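Local coordinates for plasmin and fibronectin-binding protein A (Streptococcus pneumoniae, PDB 4MR0), which acts as a fibronectin-dependent surface adhesin and invasin, binding human fibronectin, plasmin, plasminogen and serum albumin, at residues I192-G197 with G219-N224; V259-K262 with H268-Q271; I483-V488 with L492-N497. All coordinates share one frame; numbering follows the deposited sequence.

Interaction 1 (I192-G197 with G219-N224); sequences IVFMTG and GTIDMN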
loop_
_atom_site.group_PDB
_atom_site.type_symbol
_atom_site.label_atom_id
_atom_site.label_comp_id
_atom_site.label_asym_id
_atom_site.label_seq_id
_atom_site.Cartn_x
_atom_site.Cartn_y
_atom_site.Cartn_z
ATOM N N ILE A 192 -6.030 -17.497 0.767
ATOM C CA ILE A 192 -5.763 -16.519 1.816
ATOM C C ILE A 192 -5.968 -17.269 3.125
ATOM O O ILE A 192 -7.020 -17.867 3.341
ATOM C CB ILE A 192 -6.747 -15.340 1.701
ATOM C CG1 ILE A 192 -6.580 -14.683 0.321
ATOM C CG2 ILE A 192 -6.519 -14.338 2.838
ATOM C CD1 ILE A 192 -7.607 -13.586 0.006
ATOM N N VAL A 193 -4.957 -17.236 3.987
ATOM C CA VAL A 193 -4.978 -17.962 5.258
ATOM C C VAL A 193 -6.042 -17.611 6.296
ATOM O O VAL A 193 -6.699 -18.504 6.835
ATOM C CB VAL A 193 -3.590 -17.885 5.939
ATOM C CG1 VAL A 193 -3.564 -18.771 7.173
ATOM C CG2 VAL A 193 -2.514 -18.323 4.959
ATOM N N PHE A 194 -6.208 -16.323 6.582
ATOM C CA PHE A 194 -7.173 -15.867 7.581
ATOM C C PHE A 194 -8.228 -14.910 7.027
ATOM O O PHE A 194 -7.906 -14.017 6.244
ATOM C CB PHE A 194 -6.439 -15.156 8.725
ATOM C CG PHE A 194 -5.474 -16.028 9.472
ATOM C CD1 PHE A 194 -5.939 -17.036 10.310
ATOM C CD2 PHE A 194 -4.104 -15.850 9.326
ATOM C CE1 PHE A 194 -5.052 -17.847 11.005
ATOM C CE2 PHE A 194 -3.206 -16.654 10.014
ATOM C CZ PHE A 194 -3.685 -17.659 10.852
ATOM N N MET A 195 -9.477 -15.104 7.457
ATOM C CA MET A 195 -10.600 -14.251 7.062
ATOM C C MET A 195 -11.468 -13.951 8.289
ATOM O O MET A 195 -11.484 -14.731 9.245
ATOM C CB MET A 195 -11.449 -14.935 6.000
ATOM C CG MET A 195 -10.805 -14.980 4.622
ATOM S SD MET A 195 -11.956 -15.519 3.326
ATOM C CE MET A 195 -10.904 -15.670 1.915
ATOM N N THR A 196 -12.167 -12.815 8.273
ATOM C CA THR A 196 -13.026 -12.428 9.390
ATOM C C THR A 196 -14.494 -12.720 9.095
ATOM O O THR A 196 -15.396 -12.229 9.776
ATOM C CB THR A 196 -12.885 -10.934 9.718
ATOM O OG1 THR A 196 -13.302 -10.156 8.591
ATOM C CG2 THR A 196 -11.442 -10.597 10.069
ATOM N N GLY A 197 -14.722 -13.528 8.071
ATOM C CA GLY A 197 -16.070 -13.909 7.696
ATOM C C GLY A 197 -16.001 -15.246 6.989
ATOM O O GLY A 197 -14.937 -15.640 6.514
ATOM N N GLY A 219 5.339 -14.501 15.178
ATOM C CA GLY A 219 5.552 -15.542 14.194
ATOM C C GLY A 219 5.711 -15.121 12.746
ATOM O O GLY A 219 5.974 -13.960 12.409
ATOM N N THR A 220 5.530 -16.105 11.878
ATOM C CA THR A 220 5.652 -15.918 10.449
ATOM C C THR A 220 4.443 -16.537 9.776
ATOM O O THR A 220 3.848 -17.486 10.303
ATOM C CB THR A 220 6.915 -16.645 9.915
ATOM O OG1 THR A 220 8.090 -16.075 10.506
ATOM C CG2 THR A 220 7.000 -16.549 8.397
ATOM N N ILE A 221 4.060 -15.976 8.636
ATOM C CA ILE A 221 2.974 -16.533 7.844
ATOM C C ILE A 221 3.619 -16.725 6.483
ATOM O O ILE A 221 3.954 -15.754 5.816
ATOM C CB ILE A 221 1.769 -15.577 7.698
ATOM C CG1 ILE A 221 1.106 -15.356 9.057
ATOM C CG2 ILE A 221 0.756 -16.170 6.721
ATOM C CD1 ILE A 221 -0.100 -14.397 9.015
ATOM N N ASP A 222 3.847 -17.980 6.106
ATOM C CA ASP A 222 4.453 -18.299 4.821
ATOM C C ASP A 222 3.303 -18.414 3.831
ATOM O O ASP A 222 2.594 -19.414 3.800
ATOM C CB ASP A 222 5.191 -19.637 4.911
ATOM C CG ASP A 222 6.033 -19.932 3.682
ATOM O OD1 ASP A 222 5.720 -19.396 2.603
ATOM O OD2 ASP A 222 7.003 -20.716 3.794
ATOM N N MET A 223 3.114 -17.395 3.017
ATOM C CA MET A 223 2.027 -17.431 2.063
ATOM C C MET A 223 2.307 -18.456 0.958
ATOM O O MET A 223 1.474 -18.690 0.078
ATOM C CB MET A 223 1.791 -16.024 1.530
ATOM C CG MET A 223 1.366 -15.060 2.642
ATOM S SD MET A 223 1.119 -13.313 2.142
ATOM C CE MET A 223 2.952 -12.766 2.235
ATOM N N ASN A 224 3.503 -19.047 1.031
ATOM C CA ASN A 224 3.939 -20.139 0.155
ATOM C C ASN A 224 3.784 -19.918 -1.349
ATOM O O ASN A 224 3.439 -20.847 -2.085
ATOM C CB ASN A 224 3.156 -21.384 0.594
ATOM C CG ASN A 224 3.886 -22.692 0.325
ATOM O OD1 ASN A 224 5.098 -22.718 0.101
ATOM N ND2 ASN A 224 3.140 -23.797 0.375
#

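Interaction 2 (V259-K262 with H268-Q271); sequences VTFK and HAIQ. With MN (manganese (II) ion), chain G.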
loop_
_atom_site.group_PDB
_atom_site.type_symbol
_atom_site.label_atom_id
_atom_site.label_comp_id
_atom_site.label_asym_id
_atom_site.label_seq_id
_atom_site.Cartn_x
_atom_site.Cartn_y
_atom_site.Cartn_z
ATOM N N VAL A 259 4.631 -9.504 12.769
ATOM C CA VAL A 259 4.446 -10.689 11.948
ATOM C C VAL A 259 5.327 -10.587 10.709
ATOM O O VAL A 259 5.462 -9.516 10.124
ATOM C CB VAL A 259 2.987 -10.841 11.469
ATOM C CG1 VAL A 259 2.862 -12.109 10.627
ATOM C CG2 VAL A 259 2.032 -10.877 12.659
ATOM N N THR A 260 5.932 -11.704 10.321
ATOM C CA THR A 260 6.764 -11.731 9.127
ATOM C C THR A 260 5.942 -12.417 8.035
ATOM O O THR A 260 5.623 -13.594 8.153
ATOM C CB THR A 260 8.068 -12.530 9.374
ATOM O OG1 THR A 260 8.840 -11.870 10.382
ATOM C CG2 THR A 260 8.897 -12.620 8.097
ATOM N N PHE A 261 5.591 -11.675 6.990
ATOM C CA PHE A 261 4.808 -12.215 5.877
ATOM C C PHE A 261 5.738 -12.563 4.726
ATOM O O PHE A 261 6.459 -11.700 4.228
ATOM C CB PHE A 261 3.791 -11.190 5.385
ATOM C CG PHE A 261 2.822 -10.747 6.434
ATOM C CD1 PHE A 261 3.174 -9.765 7.359
ATOM C CD2 PHE A 261 1.538 -11.284 6.472
ATOM C CE1 PHE A 261 2.260 -9.326 8.308
ATOM C CE2 PHE A 261 0.614 -10.857 7.417
ATOM C CZ PHE A 261 0.976 -9.866 8.337
ATOM N N LYS A 262 5.700 -13.814 4.280
ATOM C CA LYS A 262 6.586 -14.240 3.206
ATOM C C LYS A 262 5.955 -14.789 1.938
ATOM O O LYS A 262 4.970 -15.530 1.972
ATOM C CB LYS A 262 7.544 -15.322 3.711
ATOM C CG LYS A 262 8.445 -14.937 4.862
ATOM C CD LYS A 262 9.373 -16.105 5.184
ATOM C CE LYS A 262 10.309 -15.787 6.342
ATOM N NZ LYS A 262 11.249 -16.919 6.591
ATOM N N HIS A 268 -2.330 -9.986 -2.420
ATOM C CA HIS A 268 -2.362 -9.046 -1.308
ATOM C C HIS A 268 -2.077 -9.801 -0.020
ATOM O O HIS A 268 -2.793 -10.741 0.309
ATOM C CB HIS A 268 -3.753 -8.419 -1.177
ATOM C CG HIS A 268 -4.275 -7.822 -2.443
ATOM N ND1 HIS A 268 -3.711 -6.711 -3.031
ATOM C CD2 HIS A 268 -5.338 -8.159 -3.211
ATOM C CE1 HIS A 268 -4.409 -6.385 -4.104
ATOM N NE2 HIS A 268 -5.402 -7.246 -4.235
ATOM N N ALA A 269 -1.041 -9.402 0.706
ATOM C CA ALA A 269 -0.740 -10.058 1.964
ATOM C C ALA A 269 -1.906 -9.760 2.901
ATOM O O ALA A 269 -2.339 -10.611 3.677
ATOM C CB ALA A 269 0.553 -9.517 2.552
ATOM N N ILE A 270 -2.423 -8.539 2.803
ATOM C CA ILE A 270 -3.528 -8.108 3.641
ATOM C C ILE A 270 -4.511 -7.236 2.875
ATOM O O ILE A 270 -4.113 -6.353 2.125
ATOM C CB ILE A 270 -3.020 -7.273 4.844
ATOM C CG1 ILE A 270 -2.087 -8.113 5.720
ATOM C CG2 ILE A 270 -4.208 -6.753 5.661
ATOM C CD1 ILE A 270 -1.391 -7.310 6.821
ATOM N N GLN A 271 -5.801 -7.497 3.066
ATOM C CA GLN A 271 -6.852 -6.683 2.458
ATOM C C GLN A 271 -7.722 -6.209 3.610
ATOM O O GLN A 271 -8.212 -7.012 4.400
ATOM C CB GLN A 271 -7.710 -7.480 1.471
ATOM C CG GLN A 271 -6.994 -7.860 0.186
ATOM C CD GLN A 271 -7.854 -8.720 -0.724
ATOM O OE1 GLN A 271 -8.764 -8.224 -1.389
ATOM N NE2 GLN A 271 -7.571 -10.019 -0.751
HETATM MN MN MN G . -9.345 -6.277 -2.482
#

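Interaction 3 (I483-V488 with L492-N497); sequences IELLRV and LVVSEN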
loop_
_atom_site.group_PDB
_atom_site.type_symbol
_atom_site.label_atom_id
_atom_site.label_comp_id
_atom_site.label_asym_id
_atom_site.label_seq_id
_atom_site.Cartn_x
_atom_site.Cartn_y
_atom_site.Cartn_z
ATOM N N ILE A 483 9.523 15.680 -7.886
ATOM C CA ILE A 483 8.190 15.891 -7.333
ATOM C C ILE A 483 7.251 16.459 -8.391
ATOM O O ILE A 483 7.484 17.551 -8.922
ATOM C CB ILE A 483 8.233 16.868 -6.138
ATOM C CG1 ILE A 483 9.134 16.298 -5.039
ATOM C CG2 ILE A 483 6.811 17.125 -5.615
ATOM C CD1 ILE A 483 9.324 17.228 -3.860
ATOM N N GLU A 484 6.188 15.716 -8.687
ATOM C CA GLU A 484 5.206 16.132 -9.674
ATOM C C GLU A 484 3.831 16.345 -9.057
ATOM O O GLU A 484 3.306 15.479 -8.356
ATOM C CB GLU A 484 5.088 15.094 -10.796
ATOM C CG GLU A 484 3.783 15.212 -11.580
ATOM C CD GLU A 484 3.629 14.154 -12.654
ATOM O OE1 GLU A 484 3.934 12.970 -12.381
ATOM O OE2 GLU A 484 3.187 14.505 -13.769
ATOM N N LEU A 485 3.255 17.506 -9.338
ATOM C CA LEU A 485 1.932 17.863 -8.852
ATOM C C LEU A 485 1.149 18.252 -10.091
ATOM O O LEU A 485 1.390 19.304 -10.694
ATOM C CB LEU A 485 2.043 19.022 -7.863
ATOM C CG LEU A 485 2.815 18.522 -6.639
ATOM C CD1 LEU A 485 3.698 19.599 -6.071
ATOM C CD2 LEU A 485 1.819 17.993 -5.612
ATOM N N LEU A 486 0.213 17.387 -10.467
ATOM C CA LEU A 486 -0.585 17.580 -11.665
ATOM C C LEU A 486 -2.077 17.760 -11.414
ATOM O O LEU A 486 -2.736 16.899 -10.830
ATOM C CB LEU A 486 -0.358 16.392 -12.608
ATOM C CG LEU A 486 -1.151 16.335 -13.917
ATOM C CD1 LEU A 486 -0.782 17.518 -14.815
ATOM C CD2 LEU A 486 -0.847 15.017 -14.619
ATOM N N ARG A 487 -2.590 18.898 -11.875
ATOM C CA ARG A 487 -3.992 19.264 -11.766
ATOM C C ARG A 487 -4.632 19.247 -10.386
ATOM O O ARG A 487 -5.731 18.712 -10.209
ATOM C CB ARG A 487 -4.836 18.418 -12.722
ATOM C CG ARG A 487 -4.435 18.587 -14.169
ATOM C CD ARG A 487 -5.484 18.042 -15.124
ATOM N NE ARG A 487 -4.939 17.986 -16.475
ATOM C CZ ARG A 487 -4.138 17.023 -16.913
ATOM N NH1 ARG A 487 -3.799 16.024 -16.113
ATOM N NH2 ARG A 487 -3.648 17.075 -18.141
ATOM N N VAL A 488 -3.951 19.839 -9.410
ATOM C CA VAL A 488 -4.501 19.940 -8.066
ATOM C C VAL A 488 -5.421 21.161 -8.153
ATOM O O VAL A 488 -4.992 22.252 -8.545
ATOM C CB VAL A 488 -3.387 20.166 -7.014
ATOM C CG1 VAL A 488 -3.998 20.331 -5.629
ATOM C CG2 VAL A 488 -2.427 18.984 -7.024
ATOM N N LEU A 492 -2.933 23.666 -2.472
ATOM C CA LEU A 492 -1.722 22.885 -2.670
ATOM C C LEU A 492 -0.595 23.585 -1.917
ATOM O O LEU A 492 -0.387 24.787 -2.086
ATOM C CB LEU A 492 -1.352 22.807 -4.156
ATOM C CG LEU A 492 0.034 22.218 -4.460
ATOM C CD1 LEU A 492 0.072 20.753 -4.075
ATOM C CD2 LEU A 492 0.357 22.381 -5.949
ATOM N N VAL A 493 0.117 22.832 -1.086
ATOM C CA VAL A 493 1.245 23.369 -0.323
ATOM C C VAL A 493 2.469 22.484 -0.537
ATOM O O VAL A 493 2.441 21.286 -0.238
ATOM C CB VAL A 493 0.945 23.421 1.200
ATOM C CG1 VAL A 493 2.212 23.817 1.971
ATOM C CG2 VAL A 493 -0.177 24.416 1.479
ATOM N N VAL A 494 3.535 23.072 -1.068
ATOM C CA VAL A 494 4.783 22.348 -1.301
ATOM C C VAL A 494 5.845 23.217 -0.644
ATOM O O VAL A 494 6.270 24.224 -1.219
ATOM C CB VAL A 494 5.076 22.208 -2.811
ATOM C CG1 VAL A 494 6.271 21.288 -3.028
ATOM C CG2 VAL A 494 3.843 21.670 -3.526
ATOM N N SER A 495 6.271 22.843 0.559
ATOM C CA SER A 495 7.234 23.675 1.272
ATOM C C SER A 495 8.279 22.961 2.104
ATOM O O SER A 495 8.073 21.848 2.578
ATOM C CB SER A 495 6.482 24.647 2.180
ATOM O OG SER A 495 5.523 25.385 1.453
ATOM N N GLU A 496 9.409 23.637 2.278
ATOM C CA GLU A 496 10.528 23.140 3.066
ATOM C C GLU A 496 11.026 21.740 2.734
ATOM O O GLU A 496 11.530 21.022 3.602
ATOM C CB GLU A 496 10.186 23.251 4.552
ATOM C CG GLU A 496 9.970 24.699 4.978
ATOM C CD GLU A 496 9.641 24.847 6.448
ATOM O OE1 GLU A 496 8.502 24.517 6.850
ATOM O OE2 GLU A 496 10.529 25.290 7.203
ATOM N N ASN A 497 10.903 21.358 1.469
ATOM C CA ASN A 497 11.385 20.061 1.037
ATOM C C ASN A 497 12.844 20.244 0.612
ATOM O O ASN A 497 13.220 21.312 0.116
ATOM C CB ASN A 497 10.549 19.549 -0.142
ATOM C CG ASN A 497 9.095 19.290 0.236
ATOM O OD1 ASN A 497 8.786 18.317 0.922
ATOM N ND2 ASN A 497 8.200 20.167 -0.208
#

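Interaction 1 (I192-G197 with G219-N224)
Ile-221 meets Phe-194 and Val-193 across the interior of a parallel beta-helix, the pectate lyase-like fold of this part of the adhesin, and all three residues are buried. The methyl CD1 of Ile-221 comes to the edge of the Phe-194 ring, near the ring plane, 4.0 Å from CE2. The short branch of Ile-221 meets the other residue: its CG2 lies 4.3 Å from Val-193 CG2. Ile-221 is extended along CA-CB-CG1-CD1 (chi2 179°), which carries CD1 out to the aromatic rim, while CG2 stays close to the backbone. Val-193 also serves its neighbour, since its CG1 sits 3.5 Å above one face of the Phe-194 ring, offset toward the rim. Valine and phenylalanine thus present adjoining surfaces to one isoleucine, and no hydrogen bond joins the two segments. The chain turns a corner at Val-193, with phi/psi of -62°/-49°, which sets Ile-192 and Phe-194 on different faces of the coil. Further out, Phe-194 meets Tyr-216 edge-to-face and Phe-246 at a shallow interplanar angle, and Ile-180 of strand 178-182 touches both Val-193 and Phe-194. Beyond strand 220-222, both polar atoms of the buried Asn-224 amide are hydrogen-bonded, OD1 to Asn-236 ND2 and ND2 to the backbone O of Asn-182.

Interaction 2 (V259-K262 with H268-Q271)
Within the first PbH1 repeat of the parallel beta-helix, strand 260-265 and strand 270-273 form two walls of a coil, and their inward side chains meet in the core. Phe-261 reaches across from one wall to Ile-270 at the start of strand 270-273 and to Ala-269 just before it. The closest approach is Ile-270 CD1 to Phe-261 CZ, 3.8 Å, with CE2 of the same ring 4.1 Å from that methyl. Ala-269 CB lies nearer the root of the ring, 4.4 Å from Phe-261 CD2. Both carbons come in at a slant to the ring, and the side chains of Phe-261 and Ile-270 run at about a right angle to each other. Ile-270 carries CG1 beside its backbone N (chi1 -61°) and extends on to CD1, which brings the methyl to the outer rim of the phenylalanine. Val-259 CG1 covers part of one face of the Phe-261 ring, 3.6 Å above the plane and offset toward the rim. Phe-285 stacks on Phe-261 and also touches Ala-269 and Ile-270, so an aromatic of strand 278-289 bridges both sides of the contact.

Gln-271, next along the strand, takes no part in the apolar contact and carries its amide to a manganese ion, which Gln-306, Glu-308 and Gly-314 also bind. With chi2 at 176° the Gln-271 chain is extended beyond CG, and NE2 is hydrogen-bonded to Tyr-317 OH. Together this bond and the metal bond would hold the amide's rotation, with NE2 toward the tyrosine and the oxygen on the metal: Gln-271 OE1 binds manganese at 2.3 Å.

Interaction 3 (I483-V488 with L492-N497)
A chi1 of -65° puts Leu-485 CG beside the backbone N, and chi2 of 144° then turns CD1 and CD2 to different partners; on the facing segment Leu-492 turns CG the other way, anti to its own N (chi1 170°). Leu-485 CD2 then lies 3.6 Å from Leu-492 CD1, the two side chains crossing obliquely. The second methyl, Leu-485 CD1, meets Val-494 CG2 tip to tip at only 3.3 Å, tighter than usual for carbon atoms. That chi2 departs from a staggered value, consistent with strain at this point. Nearer the three-residue link between the segments, Val-488 CG1 rests 3.9 Å from Leu-492 CB, at about a right angle to that side chain. The closest contacts are all between apolar side chains, in the interior of the beta-helix where the fourth PbH1 repeat gives way to the fifth. Strand 483-486 lies between strands 445-451 and 506-509 on one wall, and strand 490-500 between 462-473 and 515-523 on another. Neighbouring strands continue the core: Ile-464 touches Val-488 and Leu-492, Val-450 and Ile-508 touch Leu-485, and Ile-506 of strand 506-509 touches Val-494.

How the interactions relate
Interactions 1 and 2 are directly joined, their centres 7 Å apart, because strands 220-222 and 260-265 are parallel neighbours in the beta-helix. Two probable backbone hydrogen bonds link them, Ile-221 N to Thr-260 O at 2.9 Å and Met-223 N to Lys-262 O at 2.8 Å, and Met-223 CE packs 3.6 Å from Phe-261 CB. Interaction 3 stands apart, its centre 32 Å from that of interaction 2 and 39 Å from that of interaction 1, on the opposite side of the chain's centre from the latter. Manganese is bound directly by a residue of segment 268-271 in interaction 2, whereas the Val-193 side chain of interaction 1 is about 13 Å from a manganese ion.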